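Local coordinates for SusD superfamily protein (Bacteroides thetaiotaomicron, PDB 3MCX) that is of unknown function but, as a SusD-family protein associated with the outer membrane, probably binds glycans at the cell surface, and carries zinc ions in the crystal, at residues A54-V68 and V286-L298. Sequence-based numbering, arbitrary orientation. Where two conformers were deposited one is given.
Sequences ADVQARITKGDGKRV and VDWNNLILSEDFL. With GOL (glycerol), chain M.
Asn-290 inserts its amide into the 54-68 loop and bonds at both ends: OD1 takes Ile-60 N at 2.9 Å, in the carbonyl plane and on a lone pair, while ND2 gives to Ile-60 O and Arg-67 O, each at 3.0 Å. Both acceptors lie within 10° of the amide plane, which fixes the flip and rotation of this buried group. Arg-59 grips Asn-289 side-on, NE to OD1 and NH2 to the backbone O, each at 2.9 Å. A bend at chi3 (57°) turns its guanidinium between Val-286 CG1 over one face and Ile-60 CG2 over the other; NH1 reaches Gly-323 O. A leucine in place of Arg-59 would probably leave Asn-289 OD1 and O without their guanidinium donors and weaken the tie between 286-289 and this part of the chain. Apolar packing is close where Leu-291 CD2 meets both Val-56 CG1 and Val-68 CG1 at 3.6 Å, with Val-279 and Tyr-47 nearby. The solvent side is looser: Trp-288 CE3 sits over one face of the Arg-67 guanidinium, off toward its rim, and Arg-67 has only a weak bond to Trp-288 O and gives NH1 and NH2 to O3 of a glycerol probably left from crystallisation, although NE has a salt bridge to Glu-274. At the far end, Ser-294 OG bonds Ala-54 O and accepts from Phe-297 N at 3.1 Å, capping helix 295-301. Between these ends, Gln-57 and Ile-292 exchange two nearly straight backbone bonds (170° or more) as a hydrogen-bonded pair beside the non-hydrogen-bonded Val-56 and Leu-293, defining a short two-stranded antiparallel sheet that joins distant loops of this largely helical SusD-family fold.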
ATOM      1  N   ALA A  54      -1.893  14.186   1.811  1.00  7.37           N
ATOM      2  CA  ALA A  54      -1.382  15.554   1.958  1.00  7.18           C
ATOM      3  C   ALA A  54       0.109  15.693   2.216  1.00  7.56           C
ATOM      4  O   ALA A  54       0.602  16.839   2.262  1.00  7.38           O
ATOM      5  CB  ALA A  54      -2.151  16.287   3.083  1.00  7.43           C
ATOM      6  N   ASP A  55       0.778  14.561   2.437  1.00  7.38           N
ATOM      7  CA  ASP A  55       2.168  14.519   2.882  1.00  7.88           C
ATOM      8  C   ASP A  55       3.178  14.325   1.772  1.00  7.16           C
ATOM      9  O   ASP A  55       4.349  14.728   1.928  1.00  6.55           O
ATOM     10  CB  ASP A  55       2.341  13.440   3.949  1.00  7.22           C
ATOM     11  CG  ASP A  55       1.628  13.784   5.234  1.00  7.24           C
ATOM     12  OD1 ASP A  55       1.664  14.971   5.637  1.00  8.54           O
ATOM     13  OD2 ASP A  55       1.040  12.857   5.841  1.00  8.40           O
ATOM     14  N   VAL A  56       2.778  13.636   0.703  1.00  7.22           N
ATOM     15  CA  VAL A  56       3.637  13.364  -0.453  1.00  7.10           C
ATOM     16  C   VAL A  56       2.920  13.980  -1.636  1.00  7.08           C
ATOM     17  O   VAL A  56       1.733  13.699  -1.880  1.00  7.58           O
ATOM     18  CB  VAL A  56       3.889  11.873  -0.662  1.00  7.65           C
ATOM     19  CG1 VAL A  56       4.694  11.679  -1.937  1.00  8.23           C
ATOM     20  CG2 VAL A  56       4.601  11.226   0.538  1.00  8.14           C
ATOM     21  N   GLN A  57       3.608  14.848  -2.365  1.00  6.32           N
ATOM     22  CA  GLN A  57       3.013  15.564  -3.493  1.00  6.38           C
ATOM     23  C   GLN A  57       3.814  15.324  -4.766  1.00  7.46           C
ATOM     24  O   GLN A  57       4.968  14.914  -4.723  1.00  6.77           O
ATOM     25  CB  GLN A  57       2.959  17.075  -3.206  1.00  5.98           C
ATOM     26  CG  GLN A  57       4.299  17.690  -2.877  1.00  6.50           C
ATOM     27  CD  GLN A  57       4.247  19.185  -2.843  1.00  5.58           C
ATOM     28  OE1 GLN A  57       3.990  19.833  -1.812  1.00  6.61           O
ATOM     29  NE2 GLN A  57       4.465  19.782  -4.008  1.00  5.52           N
ATOM     30  N   ALA A  58       3.209  15.605  -5.916  1.00  6.02           N
ATOM     31  CA  ALA A  58       4.018  15.735  -7.130  1.00  6.55           C
ATOM     32  C   ALA A  58       4.998  16.879  -6.972  1.00  6.79           C
ATOM     33  O   ALA A  58       4.683  17.921  -6.373  1.00  6.30           O
ATOM     34  CB  ALA A  58       3.107  15.974  -8.378  1.00  6.65           C
ATOM     35  N   ARG A  59       6.159  16.712  -7.599  1.00  6.01           N
ATOM     36  CA  ARG A  59       7.100  17.800  -7.742  1.00  6.20           C
ATOM     37  C   ARG A  59       6.710  18.810  -8.839  1.00  5.57           C
ATOM     38  O   ARG A  59       6.951  20.013  -8.720  1.00  5.86           O
ATOM     39  CB  ARG A  59       8.512  17.254  -7.990  1.00  6.41           C
ATOM     40  CG  ARG A  59       9.604  18.294  -8.190  1.00  6.70           C
ATOM     41  CD  ARG A  59      10.997  17.707  -8.462  1.00  6.97           C
ATOM     42  NE  ARG A  59      10.987  16.816  -9.646  1.00  5.45           N
ATOM     43  CZ  ARG A  59      11.022  17.228 -10.913  1.00  5.95           C
ATOM     44  NH1 ARG A  59      11.166  18.504 -11.229  1.00  5.62           N
ATOM     45  NH2 ARG A  59      10.932  16.314 -11.877  1.00  7.14           N
ATOM     46  N   ILE A  60       6.174  18.256  -9.937  1.00  5.60           N
ATOM     47  CA  ILE A  60       5.854  18.986 -11.123  1.00  5.72           C
ATOM     48  C   ILE A  60       4.608  18.348 -11.768  1.00  6.00           C
ATOM     49  O   ILE A  60       4.453  17.120 -11.777  1.00  5.91           O
ATOM     50  CB  ILE A  60       7.095  19.036 -12.083  1.00  6.35           C
ATOM     51  CG1 ILE A  60       6.939  20.109 -13.136  1.00  8.77           C
ATOM     52  CG2 ILE A  60       7.423  17.685 -12.651  1.00  7.01           C
ATOM     53  CD1 ILE A  60       8.262  20.407 -13.886  1.00  9.67           C
ATOM     54  N   THR A  61       3.785  19.198 -12.381  1.00  5.81           N
ATOM     55  CA  THR A  61       2.656  18.662 -13.122  1.00  6.00           C
ATOM     56  C   THR A  61       3.165  18.129 -14.460  1.00  5.87           C
ATOM     57  O   THR A  61       4.002  18.750 -15.118  1.00  5.69           O
ATOM     58  CB  THR A  61       1.538  19.706 -13.308  1.00  5.98           C
ATOM     59  OG1 THR A  61       0.349  19.019 -13.743  1.00  6.12           O
ATOM     60  CG2 THR A  61       1.892  20.850 -14.293  1.00  6.36           C
ATOM     61  N   LYS A  62       2.649  16.975 -14.866  1.00  5.47           N
ATOM     62  CA  LYS A  62       3.030  16.347 -16.135  1.00  5.46           C
ATOM     63  C   LYS A  62       1.866  16.109 -17.104  1.00  5.96           C
ATOM     64  O   LYS A  62       2.092  15.706 -18.253  1.00  5.89           O
ATOM     65  CB  LYS A  62       3.723  15.018 -15.881  1.00  5.96           C
ATOM     66  CG  LYS A  62       5.075  15.133 -15.178  1.00  5.72           C
ATOM     67  CD  LYS A  62       5.661  13.807 -14.879  1.00  6.65           C
ATOM     68  CE  LYS A  62       7.085  13.909 -14.329  1.00  6.27           C
ATOM     69  NZ  LYS A  62       8.148  14.097 -15.379  1.00  7.24           N
ATOM     70  N   GLY A  63       0.641  16.360 -16.660  1.00  6.04           N
ATOM     71  CA  GLY A  63      -0.532  16.142 -17.489  1.00  6.07           C
ATOM     72  C   GLY A  63      -0.971  14.683 -17.578  1.00  5.35           C
ATOM     73  O   GLY A  63      -0.394  13.787 -16.970  1.00  5.74           O
ATOM     74  N   ASP A  64      -2.011  14.478 -18.364  1.00  5.02           N
ATOM     75  CA  ASP A  64      -2.633  13.166 -18.509  1.00  5.15           C
ATOM     76  C   ASP A  64      -1.631  12.129 -19.043  1.00  5.29           C
ATOM     77  O   ASP A  64      -0.802  12.450 -19.910  1.00  5.34           O
ATOM     78  CB  ASP A  64      -3.832  13.235 -19.450  1.00  5.07           C
ATOM     79  CG  ASP A  64      -4.997  14.036 -18.886  1.00  5.72           C
ATOM     80  OD1 ASP A  64      -5.199  14.004 -17.658  1.00  5.80           O
ATOM     81  OD2 ASP A  64      -5.729  14.622 -19.716  1.00  7.70           O
ATOM     82  N   GLY A  65      -1.701  10.921 -18.496  1.00  5.54           N
ATOM     83  CA  GLY A  65      -0.933   9.805 -19.048  1.00  5.79           C
ATOM     84  C   GLY A  65       0.505   9.762 -18.566  1.00  5.71           C
ATOM     85  O   GLY A  65       1.267   8.940 -19.068  1.00  6.22           O
ATOM     86  N   LYS A  66       0.848  10.637 -17.617  1.00  5.22           N
ATOM     87  CA  LYS A  66       2.205  10.748 -17.090  0.50  5.63           C
ATOM     88  C   LYS A  66       2.168  10.569 -15.575  1.00  5.99           C
ATOM     89  O   LYS A  66       1.095  10.519 -14.960  1.00  5.47           O
ATOM     90  CB  LYS A  66       2.841  12.072 -17.544  0.50  5.70           C
ATOM     91  CG  LYS A  66       3.030  12.183 -19.070  0.50  6.01           C
ATOM     92  CD  LYS A  66       4.199  11.336 -19.604  0.50  5.98           C
ATOM     93  CE  LYS A  66       4.318  11.358 -21.125  0.50  6.52           C
ATOM     94  NZ  LYS A  66       3.381  10.360 -21.713  0.50  8.00           N
ATOM     95  N   ARG A  67       3.326  10.440 -14.960  1.00  5.52           N
ATOM     96  CA  ARG A  67       3.379   9.905 -13.608  1.00  5.83           C
ATOM     97  C   ARG A  67       2.993  10.904 -12.526  1.00  6.08           C
ATOM     98  O   ARG A  67       3.329  12.106 -12.583  1.00  6.45           O
ATOM     99  CB  ARG A  67       4.746   9.294 -13.297  1.00  6.10           C
ATOM    100  CG  ARG A  67       5.884  10.266 -13.084  1.00  6.83           C
ATOM    101  CD  ARG A  67       7.240   9.514 -12.822  1.00  7.67           C
ATOM    102  NE  ARG A  67       7.697   8.942 -14.074  1.00  6.07           N
ATOM    103  CZ  ARG A  67       8.469   9.525 -14.975  1.00  6.76           C
ATOM    104  NH1 ARG A  67       9.085  10.687 -14.716  1.00  7.28           N
ATOM    105  NH2 ARG A  67       8.672   8.942 -16.141  1.00  7.16           N
ATOM    106  N   VAL A  68       2.238  10.367 -11.572  1.00  5.42           N
ATOM    107  CA  VAL A  68       1.899  10.978 -10.285  1.00  6.62           C
ATOM    108  C   VAL A  68       0.841  12.083 -10.355  1.00  6.11           C
ATOM    109  O   VAL A  68      -0.205  12.034  -9.653  1.00  6.68           O
ATOM    110  CB  VAL A  68       3.129  11.485  -9.492  1.00  5.95           C
ATOM    111  CG1 VAL A  68       2.670  12.082  -8.129  1.00  6.66           C
ATOM    112  CG2 VAL A  68       4.150  10.355  -9.238  1.00  6.91           C
ATOM    113  N   VAL A 286      18.053  16.092 -12.489  1.00  5.97           N
ATOM    114  CA  VAL A 286      16.617  15.803 -12.373  1.00  6.57           C
ATOM    115  C   VAL A 286      16.189  14.985 -13.584  1.00  6.31           C
ATOM    116  O   VAL A 286      16.515  15.365 -14.726  1.00  7.52           O
ATOM    117  CB  VAL A 286      15.790  17.091 -12.310  1.00  6.44           C
ATOM    118  CG1 VAL A 286      14.278  16.804 -12.343  1.00  7.36           C
ATOM    119  CG2 VAL A 286      16.131  17.914 -11.046  1.00  8.26           C
ATOM    120  N   ASP A 287      15.532  13.861 -13.350  1.00  6.37           N
ATOM    121  CA  ASP A 287      15.106  12.986 -14.459  1.00  6.46           C
ATOM    122  C   ASP A 287      13.786  12.322 -14.159  1.00  6.58           C
ATOM    123  O   ASP A 287      12.754  12.787 -14.642  1.00  7.28           O
ATOM    124  CB  ASP A 287      16.243  12.002 -14.802  1.00  6.57           C
ATOM    125  CG  ASP A 287      16.012  11.281 -16.122  1.00 10.88           C
ATOM    126  OD1 ASP A 287      14.947  11.466 -16.720  1.00 12.95           O
ATOM    127  OD2 ASP A 287      16.895  10.521 -16.553  1.00 11.03           O
ATOM    128  N   TRP A 288      13.797  11.279 -13.346  1.00  5.72           N
ATOM    129  CA  TRP A 288      12.628  10.488 -13.065  1.00  5.81           C
ATOM    130  C   TRP A 288      11.777  10.990 -11.915  1.00  6.25           C
ATOM    131  O   TRP A 288      10.599  10.648 -11.854  1.00  5.82           O
ATOM    132  CB  TRP A 288      13.007   9.029 -12.772  1.00  7.02           C
ATOM    133  CG  TRP A 288      13.662   8.360 -13.921  1.00  5.42           C
ATOM    134  CD1 TRP A 288      14.999   8.256 -14.175  1.00  6.08           C
ATOM    135  CD2 TRP A 288      12.999   7.687 -14.990  1.00  6.66           C
ATOM    136  NE1 TRP A 288      15.214   7.541 -15.347  1.00  7.91           N
ATOM    137  CE2 TRP A 288      13.994   7.189 -15.862  1.00  7.10           C
ATOM    138  CE3 TRP A 288      11.653   7.452 -15.291  1.00  8.02           C
ATOM    139  CZ2 TRP A 288      13.677   6.484 -17.026  1.00  8.55           C
ATOM    140  CZ3 TRP A 288      11.341   6.736 -16.451  1.00  8.11           C
ATOM    141  CH2 TRP A 288      12.348   6.248 -17.284  1.00  9.07           C
ATOM    142  N   ASN A 289      12.328  11.789 -11.017  1.00  5.61           N
ATOM    143  CA  ASN A 289      11.593  12.128  -9.813  1.00  5.82           C
ATOM    144  C   ASN A 289      10.256  12.808 -10.095  1.00  5.40           C
ATOM    145  O   ASN A 289      10.172  13.705 -10.936  1.00  5.43           O
ATOM    146  CB  ASN A 289      12.445  13.068  -8.925  1.00  5.82           C
ATOM    147  CG  ASN A 289      11.689  13.593  -7.736  1.00  7.71           C
ATOM    148  OD1 ASN A 289      10.824  14.474  -7.904  1.00  5.97           O
ATOM    149  ND2 ASN A 289      11.986  13.072  -6.539  1.00  5.77           N
ATOM    150  N   ASN A 290       9.229  12.376  -9.386  1.00  5.85           N
ATOM    151  CA  ASN A 290       8.034  13.204  -9.275  1.00  5.74           C
ATOM    152  C   ASN A 290       7.292  13.086  -7.969  1.00  6.36           C
ATOM    153  O   ASN A 290       6.090  13.278  -7.939  1.00  6.54           O
ATOM    154  CB  ASN A 290       7.068  13.060 -10.457  1.00  6.73           C
ATOM    155  CG  ASN A 290       6.253  14.333 -10.665  1.00  7.42           C
ATOM    156  OD1 ASN A 290       6.652  15.391 -10.152  1.00  6.35           O
ATOM    157  ND2 ASN A 290       5.141  14.267 -11.426  1.00  6.65           N
ATOM    158  N   LEU A 291       8.006  12.756  -6.889  1.00  6.21           N
ATOM    159  CA  LEU A 291       7.448  12.683  -5.551  1.00  6.89           C
ATOM    160  C   LEU A 291       8.377  13.406  -4.603  1.00  7.35           C
ATOM    161  O   LEU A 291       9.575  13.105  -4.541  1.00  7.03           O
ATOM    162  CB  LEU A 291       7.251  11.241  -5.103  1.00  6.74           C
ATOM    163  CG  LEU A 291       6.189  10.453  -5.880  1.00  6.74           C
ATOM    164  CD1 LEU A 291       6.423   8.959  -5.768  1.00  7.46           C
ATOM    165  CD2 LEU A 291       4.748  10.786  -5.439  1.00  6.88           C
ATOM    166  N   ILE A 292       7.819  14.364  -3.871  1.00  6.30           N
ATOM    167  CA  ILE A 292       8.531  15.067  -2.817  1.00  6.51           C
ATOM    168  C   ILE A 292       7.598  15.221  -1.643  1.00  6.57           C
ATOM    169  O   ILE A 292       6.376  15.110  -1.795  1.00  6.93           O
ATOM    170  CB  ILE A 292       9.085  16.425  -3.252  1.00  6.70           C
ATOM    171  CG1 ILE A 292       7.985  17.392  -3.757  1.00  6.94           C
ATOM    172  CG2 ILE A 292      10.202  16.228  -4.339  1.00  5.73           C
ATOM    173  CD1 ILE A 292       8.423  18.841  -3.994  1.00  6.91           C
ATOM    174  N   LEU A 293       8.166  15.482  -0.472  1.00  5.69           N
ATOM    175  CA  LEU A 293       7.395  15.714   0.740  1.00  5.74           C
ATOM    176  C   LEU A 293       6.821  17.120   0.742  1.00  5.93           C
ATOM    177  O   LEU A 293       7.488  18.076   0.286  1.00  6.42           O
ATOM    178  CB  LEU A 293       8.288  15.489   1.957  1.00  5.81           C
ATOM    179  CG  LEU A 293       8.902  14.077   2.062  1.00  6.07           C
ATOM    180  CD1 LEU A 293      10.005  13.988   3.142  1.00  7.43           C
ATOM    181  CD2 LEU A 293       7.796  13.030   2.329  1.00  8.25           C
ATOM    182  N   SER A 294       5.601  17.256   1.262  1.00  6.64           N
ATOM    183  CA  SER A 294       4.954  18.548   1.389  1.00  6.03           C
ATOM    184  C   SER A 294       5.364  19.274   2.669  1.00  6.08           C
ATOM    185  O   SER A 294       5.924  18.687   3.606  1.00  6.08           O
ATOM    186  CB  SER A 294       3.453  18.357   1.401  1.00  6.58           C
ATOM    187  OG  SER A 294       3.075  17.742   2.616  1.00  6.87           O
ATOM    188  N   GLU A 295       5.048  20.539   2.712  1.00  5.83           N
ATOM    189  CA  GLU A 295       5.252  21.298   3.936  0.50  5.95           C
ATOM    190  C   GLU A 295       4.323  20.790   5.045  1.00  5.99           C
ATOM    191  O   GLU A 295       4.657  20.868   6.232  1.00  6.98           O
ATOM    192  CB  GLU A 295       5.026  22.785   3.716  0.50  5.30           C
ATOM    193  CG  GLU A 295       5.590  23.638   4.826  0.50  6.10           C
ATOM    194  CD  GLU A 295       5.185  25.081   4.687  0.50  7.42           C
ATOM    195  OE1 GLU A 295       4.018  25.312   4.251  0.50  6.16           O
ATOM    196  OE2 GLU A 295       6.015  25.979   5.059  0.50  8.65           O
ATOM    197  N   ASP A 296       3.155  20.267   4.677  1.00  6.24           N
ATOM    198  CA  ASP A 296       2.284  19.625   5.692  1.00  6.94           C
ATOM    199  C   ASP A 296       3.049  18.539   6.421  1.00  7.04           C
ATOM    200  O   ASP A 296       2.979  18.461   7.637  1.00  6.86           O
ATOM    201  CB  ASP A 296       1.004  19.027   5.083  1.00  7.22           C
ATOM    202  CG  ASP A 296       0.301  19.946   4.104  1.00  8.73           C
ATOM    203  OD1 ASP A 296       0.830  20.229   2.996  1.00  8.31           O
ATOM    204  OD2 ASP A 296      -0.819  20.372   4.443  1.00 10.31           O
ATOM    205  N   PHE A 297       3.758  17.675   5.690  1.00  6.65           N
ATOM    206  CA  PHE A 297       4.500  16.610   6.312  1.00  6.10           C
ATOM    207  C   PHE A 297       5.663  17.121   7.153  1.00  7.19           C
ATOM    208  O   PHE A 297       5.854  16.695   8.287  1.00  6.94           O
ATOM    209  CB  PHE A 297       5.050  15.630   5.263  1.00  6.42           C
ATOM    210  CG  PHE A 297       5.769  14.476   5.906  1.00  6.88           C
ATOM    211  CD1 PHE A 297       5.047  13.524   6.608  1.00  8.48           C
ATOM    212  CD2 PHE A 297       7.159  14.408   5.914  1.00  8.02           C
ATOM    213  CE1 PHE A 297       5.691  12.480   7.268  1.00  8.29           C
ATOM    214  CE2 PHE A 297       7.799  13.399   6.571  1.00  8.50           C
ATOM    215  CZ  PHE A 297       7.064  12.430   7.256  1.00  8.20           C
ATOM    216  N   LEU A 298       6.462  18.026   6.602  1.00  6.55           N
ATOM    217  CA  LEU A 298       7.612  18.540   7.360  1.00  6.30           C
ATOM    218  C   LEU A 298       7.143  19.235   8.620  1.00  6.32           C
ATOM    219  O   LEU A 298       7.745  19.098   9.680  1.00  7.02           O
ATOM    220  CB  LEU A 298       8.516  19.447   6.496  1.00  6.06           C
ATOM    221  CG  LEU A 298       9.250  18.713   5.348  1.00  6.26           C
ATOM    222  CD1 LEU A 298      10.216  19.696   4.655  1.00  8.00           C
ATOM    223  CD2 LEU A 298       9.985  17.452   5.837  1.00  8.93           C
TER
HETATM  224  C1  GOL M  12      13.776   9.618 -18.548  0.50 20.22           C
HETATM  225  O1  GOL M  12      14.478  10.787 -18.945  0.50 19.08           O
HETATM  226  C2  GOL M  12      12.275   9.882 -18.339  0.50 19.34           C
HETATM  227  O2  GOL M  12      11.702  10.441 -19.511  0.50 21.20           O
HETATM  228  C3  GOL M  12      12.077  10.786 -17.119  0.50 17.45           C
HETATM  229  O3  GOL M  12      10.721  11.079 -16.815  0.50 13.67           O
HETATM  230  O   HOH W   1       3.848  21.700   0.297  1.00  5.99           O
HETATM  231  O   HOH W   2      10.287  13.430 -13.688  1.00  7.37           O